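Local coordinates for protein neutral ceramidase (Pseudomonas aeruginosa, PDB 2ZWS) that hydrolyses the N-acyl linkage of ceramides to sphingosine and free fatty acid with a bound zinc ion, and also runs the reverse synthesis, at residues Leu153-Ser157 with Trp200-His204; Pro251-Lys256 with Glu271-Arg275. One frame throughout, in Å; residues are numbered along the deposited sequence. Where two conformers were deposited one is given.

Contact 1 (Leu153-Ser157 with Trp200-His204); sequences LRNAS and WFPVH. Unlike the reference sequence in segment 153-157: S157 (reference Asn). With ZN (zinc ion), chain B.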
ATOM      1  N   LEU A 153      -3.860   7.683  19.401  1.00 15.81           N
ATOM      2  CA  LEU A 153      -2.549   8.177  18.944  1.00 15.82           C
ATOM      3  C   LEU A 153      -2.727   9.647  18.532  1.00 16.82           C
ATOM      4  O   LEU A 153      -3.401   9.929  17.542  1.00 16.76           O
ATOM      5  CB  LEU A 153      -2.028   7.298  17.776  1.00 15.65           C
ATOM      6  CG  LEU A 153      -0.761   7.758  17.050  1.00 15.59           C
ATOM      7  CD1 LEU A 153       0.387   8.004  18.058  1.00 17.31           C
ATOM      8  CD2 LEU A 153      -0.354   6.720  15.983  1.00 16.37           C
ATOM      9  N   ARG A 154      -2.131  10.566  19.308  1.00 17.77           N
ATOM     10  CA  ARG A 154      -2.438  12.015  19.200  1.00 19.28           C
ATOM     11  C   ARG A 154      -1.713  12.867  18.149  1.00 19.92           C
ATOM     12  O   ARG A 154      -2.320  13.764  17.547  1.00 21.30           O
ATOM     13  CB  ARG A 154      -2.159  12.727  20.537  1.00 19.93           C
ATOM     14  CG  ARG A 154      -2.853  12.196  21.748  1.00 21.07           C
ATOM     15  CD  ARG A 154      -2.613  13.141  22.944  1.00 19.96           C
ATOM     16  NE  ARG A 154      -1.207  13.339  23.319  1.00 19.64           N
ATOM     17  CZ  ARG A 154      -0.476  12.477  24.023  1.00 22.58           C
ATOM     18  NH1 ARG A 154      -0.998  11.330  24.456  1.00 23.48           N
ATOM     19  NH2 ARG A 154       0.787  12.770  24.316  1.00 22.09           N
ATOM     20  N   ASN A 155      -0.416  12.613  17.996  1.00 17.84           N
ATOM     21  CA  ASN A 155       0.567  13.544  17.397  1.00 17.16           C
ATOM     22  C   ASN A 155       1.197  13.000  16.083  1.00 16.82           C
ATOM     23  O   ASN A 155       2.257  13.479  15.635  1.00 16.28           O
ATOM     24  CB  ASN A 155       1.668  13.739  18.453  1.00 18.53           C
ATOM     25  CG  ASN A 155       2.606  14.903  18.157  1.00 18.99           C
ATOM     26  OD1 ASN A 155       2.173  15.997  17.766  1.00 20.25           O
ATOM     27  ND2 ASN A 155       3.899  14.681  18.387  1.00 18.61           N
ATOM     28  N   ALA A 156       0.549  12.015  15.472  1.00 15.91           N
ATOM     29  CA  ALA A 156       1.096  11.405  14.243  1.00 15.20           C
ATOM     30  C   ALA A 156       0.459  11.954  12.953  1.00 15.30           C
ATOM     31  O   ALA A 156       1.041  11.822  11.864  1.00 15.84           O
ATOM     32  CB  ALA A 156       0.980   9.863  14.305  1.00 16.33           C
ATOM     33  N   SER A 157      -0.733  12.548  13.067  1.00 15.15           N
ATOM     34  CA  SER A 157      -1.528  12.958  11.910  1.00 14.99           C
ATOM     35  C   SER A 157      -2.150  14.329  12.084  1.00 14.35           C
ATOM     36  O   SER A 157      -2.162  14.896  13.190  1.00 15.42           O
ATOM     37  CB  SER A 157      -2.655  11.954  11.662  1.00 14.81           C
ATOM     38  OG  SER A 157      -3.475  11.852  12.817  1.00 15.39           O
ATOM     39  N   TRP A 200      -4.247  -0.869  12.671  1.00 12.61           N
ATOM     40  CA  TRP A 200      -5.055  -0.009  11.785  1.00 12.08           C
ATOM     41  C   TRP A 200      -5.062   1.392  12.362  1.00 12.04           C
ATOM     42  O   TRP A 200      -5.449   1.604  13.523  1.00 12.70           O
ATOM     43  CB  TRP A 200      -6.514  -0.470  11.706  1.00 12.30           C
ATOM     44  CG  TRP A 200      -6.738  -1.727  10.926  1.00 12.83           C
ATOM     45  CD1 TRP A 200      -6.988  -1.821   9.591  1.00 12.72           C
ATOM     46  CD2 TRP A 200      -6.792  -3.072  11.444  1.00 11.04           C
ATOM     47  NE1 TRP A 200      -7.174  -3.137   9.227  1.00 12.40           N
ATOM     48  CE2 TRP A 200      -7.069  -3.930  10.342  1.00 12.57           C
ATOM     49  CE3 TRP A 200      -6.647  -3.638  12.732  1.00 12.67           C
ATOM     50  CZ2 TRP A 200      -7.201  -5.317  10.475  1.00 13.40           C
ATOM     51  CZ3 TRP A 200      -6.768  -5.045  12.862  1.00 13.27           C
ATOM     52  CH2 TRP A 200      -7.043  -5.865  11.727  1.00 13.47           C
ATOM     53  N   PHE A 201      -4.629   2.348  11.559  1.00 12.14           N
ATOM     54  CA  PHE A 201      -4.578   3.749  11.991  1.00 11.89           C
ATOM     55  C   PHE A 201      -4.542   4.628  10.735  1.00 12.16           C
ATOM     56  O   PHE A 201      -3.766   4.335   9.827  1.00 13.50           O
ATOM     57  CB  PHE A 201      -3.339   4.027  12.856  1.00 12.71           C
ATOM     58  CG  PHE A 201      -3.161   5.474  13.189  1.00 12.49           C
ATOM     59  CD1 PHE A 201      -2.185   6.222  12.543  1.00 13.11           C
ATOM     60  CD2 PHE A 201      -3.943   6.092  14.177  1.00 13.42           C
ATOM     61  CE1 PHE A 201      -2.015   7.581  12.821  1.00 14.24           C
ATOM     62  CE2 PHE A 201      -3.792   7.474  14.462  1.00 14.15           C
ATOM     63  CZ  PHE A 201      -2.815   8.213  13.795  1.00 13.11           C
ATOM     64  N   PRO A 202      -5.382   5.679  10.660  1.00 12.40           N
ATOM     65  CA  PRO A 202      -5.402   6.451   9.403  1.00 12.41           C
ATOM     66  C   PRO A 202      -4.407   7.598   9.360  1.00 13.48           C
ATOM     67  O   PRO A 202      -4.453   8.502  10.203  1.00 13.50           O
ATOM     68  CB  PRO A 202      -6.839   7.000   9.349  1.00 14.05           C
ATOM     69  CG  PRO A 202      -7.206   7.182  10.848  1.00 12.47           C
ATOM     70  CD  PRO A 202      -6.380   6.161  11.644  1.00 11.45           C
ATOM     71  N   VAL A 203      -3.538   7.579   8.354  1.00 12.95           N
ATOM     72  CA  VAL A 203      -2.643   8.702   8.064  1.00 12.95           C
ATOM     73  C   VAL A 203      -2.053   8.469   6.678  1.00 13.41           C
ATOM     74  O   VAL A 203      -1.567   7.370   6.419  1.00 13.39           O
ATOM     75  CB  VAL A 203      -1.522   8.881   9.151  1.00 13.77           C
ATOM     76  CG1 VAL A 203      -0.592   7.622   9.273  1.00 13.45           C
ATOM     77  CG2 VAL A 203      -0.725  10.178   8.894  1.00 14.58           C
ATOM     78  N   HIS A 204      -2.133   9.469   5.798  1.00 13.18           N
ATOM     79  CA  HIS A 204      -1.496   9.326   4.481  1.00 13.43           C
ATOM     80  C   HIS A 204      -0.028   8.924   4.603  1.00 13.15           C
ATOM     81  O   HIS A 204       0.722   9.485   5.403  1.00 14.26           O
ATOM     82  CB  HIS A 204      -1.617  10.593   3.625  1.00 13.61           C
ATOM     83  CG  HIS A 204      -2.796  10.584   2.711  1.00 14.40           C
ATOM     84  ND1 HIS A 204      -4.094  10.734   3.167  1.00 14.33           N
ATOM     85  CD2 HIS A 204      -2.876  10.440   1.365  1.00 13.00           C
ATOM     86  CE1 HIS A 204      -4.919  10.653   2.131  1.00 13.43           C
ATOM     87  NE2 HIS A 204      -4.203  10.465   1.032  1.00 16.74           N
TER
HETATM   88 ZN    ZN B 647      -4.858   9.690  -0.820  1.00 14.79          ZN
HETATM   89  O   HOH W   1      -5.367  10.022  12.346  1.00 14.37           O
HETATM   90  O   HOH W   2      -3.416  10.344  -2.222  1.00 20.14           O
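L153 sets one methyl squarely over a face of the F201 ring. L153 CD2 stands 3.6 Å from the centroid of the F201 ring and 12° off its normal, which qualifies the approach as CH-pi, and the two side chains cross at about a right angle. The leucine CB and CG follow across the CE2-CZ side, with L153 CB 3.8 Å from F201 CE2. F201 is aimed by its first torsion: with CG opposite the backbone N (chi1 173°), the ring reaches across to the other segment. Its far end then meets the loop after L153, where A156 CB lies 4.0 Å from F201 CE1 and S157 OG comes near CZ, both obliquely. Further along both segments, S157 CB packs on V203 CG2 at 3.8 Å, and the same methyl also touches A156 O.

Both segments leave the large mixed sheet of the N-terminal region: 153-157 is the loop after strand 142-152, leading to strand 157-159, and the other segment runs on from strand 194-200. Helix 265-286 adds Q276 against L153, F201 and V203.

No direct hydrogen bond spans the contact; one water does so instead. S157 OG (a serine where the reference has asparagine) donates to it at 2.7 Å, and the water donates to P202 O at 2.8 Å, so this buried hydroxyl and carbonyl are satisfied jointly. H204 NE2 binds the zinc ion at 2.1 Å beside H97, E411, Y448 and a water, while H204 ND1 is hydrogen-bonded to L249 O; together the two bonds fix the imidazole's rotation.

Contact 2 (Pro251-Lys256 with Glu271-Arg275); sequences PNLNLK and EIGLR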
ATOM      1  N   PRO A 251       0.367  13.173   7.395  1.00 15.14           N
ATOM      2  CA  PRO A 251       1.304  13.096   8.526  1.00 15.13           C
ATOM      3  C   PRO A 251       1.372  14.459   9.224  1.00 15.52           C
ATOM      4  O   PRO A 251       1.297  15.539   8.579  1.00 16.92           O
ATOM      5  CB  PRO A 251       2.653  12.792   7.857  1.00 15.63           C
ATOM      6  CG  PRO A 251       2.269  12.155   6.543  1.00 17.40           C
ATOM      7  CD  PRO A 251       1.019  12.871   6.100  1.00 15.32           C
ATOM      8  N   ASN A 252       1.506  14.416  10.534  1.00 15.44           N
ATOM      9  CA  ASN A 252       1.751  15.646  11.267  1.00 15.81           C
ATOM     10  C   ASN A 252       3.128  16.200  10.895  1.00 16.27           C
ATOM     11  O   ASN A 252       4.017  15.439  10.484  1.00 16.34           O
ATOM     12  CB  ASN A 252       1.718  15.341  12.753  1.00 16.56           C
ATOM     13  CG  ASN A 252       1.712  16.597  13.625  1.00 16.21           C
ATOM     14  OD1 ASN A 252       1.407  17.723  13.166  1.00 18.42           O
ATOM     15  ND2 ASN A 252       2.103  16.421  14.877  1.00 17.77           N
ATOM     16  N   LEU A 253       3.306  17.521  11.029  1.00 16.40           N
ATOM     17  CA  LEU A 253       4.636  18.121  10.943  1.00 17.09           C
ATOM     18  C   LEU A 253       5.606  17.484  11.921  1.00 17.70           C
ATOM     19  O   LEU A 253       5.225  17.118  13.042  1.00 18.80           O
ATOM     20  CB  LEU A 253       4.563  19.630  11.194  1.00 17.69           C
ATOM     21  CG  LEU A 253       3.790  20.451  10.184  1.00 20.30           C
ATOM     22  CD1 LEU A 253       3.781  21.896  10.685  1.00 21.97           C
ATOM     23  CD2 LEU A 253       4.352  20.335   8.766  1.00 20.83           C
ATOM     24  N   ASN A 254       6.860  17.338  11.498  1.00 18.01           N
ATOM     25  CA  ASN A 254       7.883  16.784  12.379  1.00 18.23           C
ATOM     26  C   ASN A 254       8.681  17.900  13.035  1.00 17.92           C
ATOM     27  O   ASN A 254       9.607  18.468  12.436  1.00 18.60           O
ATOM     28  CB  ASN A 254       8.822  15.860  11.614  1.00 18.98           C
ATOM     29  CG  ASN A 254       9.955  15.351  12.467  1.00 20.26           C
ATOM     30  OD1 ASN A 254       9.949  15.482  13.702  1.00 20.38           O
ATOM     31  ND2 ASN A 254      10.938  14.737  11.815  1.00 20.18           N
ATOM     32  N   LEU A 255       8.284  18.245  14.255  1.00 18.16           N
ATOM     33  CA  LEU A 255       8.927  19.334  14.990  1.00 17.94           C
ATOM     34  C   LEU A 255       9.784  18.811  16.138  1.00 18.40           C
ATOM     35  O   LEU A 255      10.056  19.528  17.094  1.00 19.00           O
ATOM     36  CB  LEU A 255       7.881  20.345  15.475  1.00 17.23           C
ATOM     37  CG  LEU A 255       7.050  20.974  14.341  1.00 18.38           C
ATOM     38  CD1 LEU A 255       6.007  21.949  14.925  1.00 17.78           C
ATOM     39  CD2 LEU A 255       7.912  21.681  13.285  1.00 20.33           C
ATOM     40  N   LYS A 256      10.263  17.572  16.016  1.00 19.84           N
ATOM     41  CA  LYS A 256      11.200  17.013  16.974  1.00 21.84           C
ATOM     42  C   LYS A 256      12.468  17.880  17.053  1.00 22.14           C
ATOM     43  O   LYS A 256      12.849  18.495  16.055  1.00 22.65           O
ATOM     44  CB  LYS A 256      11.594  15.603  16.531  1.00 22.48           C
ATOM     45  CG  LYS A 256      10.544  14.550  16.834  1.00 25.63           C
ATOM     46  CD  LYS A 256      10.485  14.232  18.337  1.00 28.92           C
ATOM     47  CE  LYS A 256      11.611  13.304  18.772  1.00 30.90           C
ATOM     48  NZ  LYS A 256      11.484  12.971  20.207  1.00 32.48           N
ATOM     49  N   GLU A 271      10.288   9.154  11.649  1.00 14.13           N
ATOM     50  CA  GLU A 271       9.625   9.691  12.831  1.00 15.28           C
ATOM     51  C   GLU A 271       8.140   9.349  12.876  1.00 15.30           C
ATOM     52  O   GLU A 271       7.651   8.907  13.908  1.00 14.69           O
ATOM     53  CB  GLU A 271       9.824  11.197  12.911  1.00 16.16           C
ATOM     54  CG  GLU A 271       9.132  11.880  14.105  1.00 17.39           C
ATOM     55  CD  GLU A 271       9.598  11.395  15.476  1.00 20.69           C
ATOM     56  OE1 GLU A 271      10.684  10.785  15.611  1.00 19.93           O
ATOM     57  OE2 GLU A 271       8.859  11.653  16.456  1.00 23.14           O
ATOM     58  N   ILE A 272       7.431   9.570  11.776  1.00 14.71           N
ATOM     59  CA  ILE A 272       5.982   9.271  11.730  1.00 15.10           C
ATOM     60  C   ILE A 272       5.769   7.761  11.812  1.00 14.91           C
ATOM     61  O   ILE A 272       4.834   7.280  12.465  1.00 14.61           O
ATOM     62  CB  ILE A 272       5.293   9.930  10.485  1.00 15.53           C
ATOM     63  CG1 ILE A 272       5.472  11.455  10.519  1.00 14.76           C
ATOM     64  CG2 ILE A 272       3.786   9.536  10.346  1.00 15.46           C
ATOM     65  CD1 ILE A 272       4.924  12.137  11.829  1.00 17.55           C
ATOM     66  N   GLY A 273       6.646   6.986  11.171  1.00 14.41           N
ATOM     67  CA  GLY A 273       6.607   5.537  11.362  1.00 14.44           C
ATOM     68  C   GLY A 273       6.805   5.127  12.801  1.00 14.03           C
ATOM     69  O   GLY A 273       6.075   4.275  13.323  1.00 14.39           O
ATOM     70  N   LEU A 274       7.785   5.728  13.451  1.00 13.97           N
ATOM     71  CA  LEU A 274       8.045   5.396  14.860  0.60 13.67           C
ATOM     72  C   LEU A 274       6.876   5.762  15.762  1.00 13.30           C
ATOM     73  O   LEU A 274       6.591   5.032  16.716  1.00 14.12           O
ATOM     74  CB  LEU A 274       9.311   6.067  15.372  0.60 13.52           C
ATOM     75  CG  LEU A 274      10.601   5.427  14.866  0.60 13.02           C
ATOM     76  CD1 LEU A 274      11.788   6.282  15.283  0.60 14.32           C
ATOM     77  CD2 LEU A 274      10.771   4.000  15.367  0.60 14.96           C
ATOM     78  N   ARG A 275       6.204   6.878  15.480  1.00 13.28           N
ATOM     79  CA  ARG A 275       5.048   7.270  16.302  1.00 12.88           C
ATOM     80  C   ARG A 275       3.936   6.227  16.225  1.00 13.22           C
ATOM     81  O   ARG A 275       3.360   5.833  17.247  1.00 14.21           O
ATOM     82  CB  ARG A 275       4.534   8.656  15.905  1.00 12.67           C
ATOM     83  CG  ARG A 275       5.510   9.753  16.298  1.00 13.13           C
ATOM     84  CD  ARG A 275       5.053  11.107  15.844  1.00 15.97           C
ATOM     85  NE  ARG A 275       6.135  12.070  16.042  1.00 18.67           N
ATOM     86  CZ  ARG A 275       6.071  13.374  15.791  1.00 17.48           C
ATOM     87  NH1 ARG A 275       4.956  13.932  15.324  1.00 18.76           N
ATOM     88  NH2 ARG A 275       7.153  14.126  16.000  1.00 18.22           N
TER
HETATM   89  O   HOH W   3       5.875  16.984  15.526  1.00 16.03           O
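The R275 guanidinium is met at its edge, in or near its plane, by K256 CG, by E271 OE2 from one helical turn back and by a water. K256 CG also lies over one face of the E271 carboxylate, 3.4 Å from E271 OE2. K256 CG is 3.5 Å from R275 NH2, the two side chains sliding past in opposite directions. E271 and R275 form an i to i+4 salt bridge on helix 265-286, laid against the loop that follows strand 249-251. R275 grips side-on: NE reaches E271 OE2 at 2.8 Å and NH2 the same oxygen at 3.0 Å, both on the anti side of OE2, tilted out of the carboxylate plane to opposite faces. The arginine chain, extended from CG to NE, carries the group out to the loop, where NH1 is held by N155 O, which also accepts from N252 ND2.

The N254 amide and E271 carboxylate planes are 14° apart, and N254 OD1 touches E271 CG at 3.7 Å. That OD1 accepts from K256 N at 3.1 Å, closing an Asx turn; the lysine chain, bent at chi2 and chi3, folds back over the carboxylate. K256 NZ stays 4.8 Å from E271 OE2, not in contact. Deeper in, I272 CG1 packs on P251 CB and I272 CD1 on N252 O. A water joins loop to helix: it donates to L253 O at 2.6 Å and accepts from L255 N and R275 NH2.

In the fold
The two contacts come in series along the chain, contact 1 closing at H204 before contact 2 opens at P251, and their centres lie 10 Å apart on the same side of the chain's centre. They also touch directly: A156 O lies 3.0 Å from N252 N, a probable hydrogen bond, and V203 CG2 and H204 O pack on P251. Helix 265-286 serves both, packing on contact 1 through Q276 and supplying 271-275 to contact 2. The zinc ligand H204, in the loop after strand 194-200, and S250, the probable nucleophile in strand 249-251, thus lie on adjoining segments that the 153-157 loop and this helix tie together within the N-terminal catalytic region.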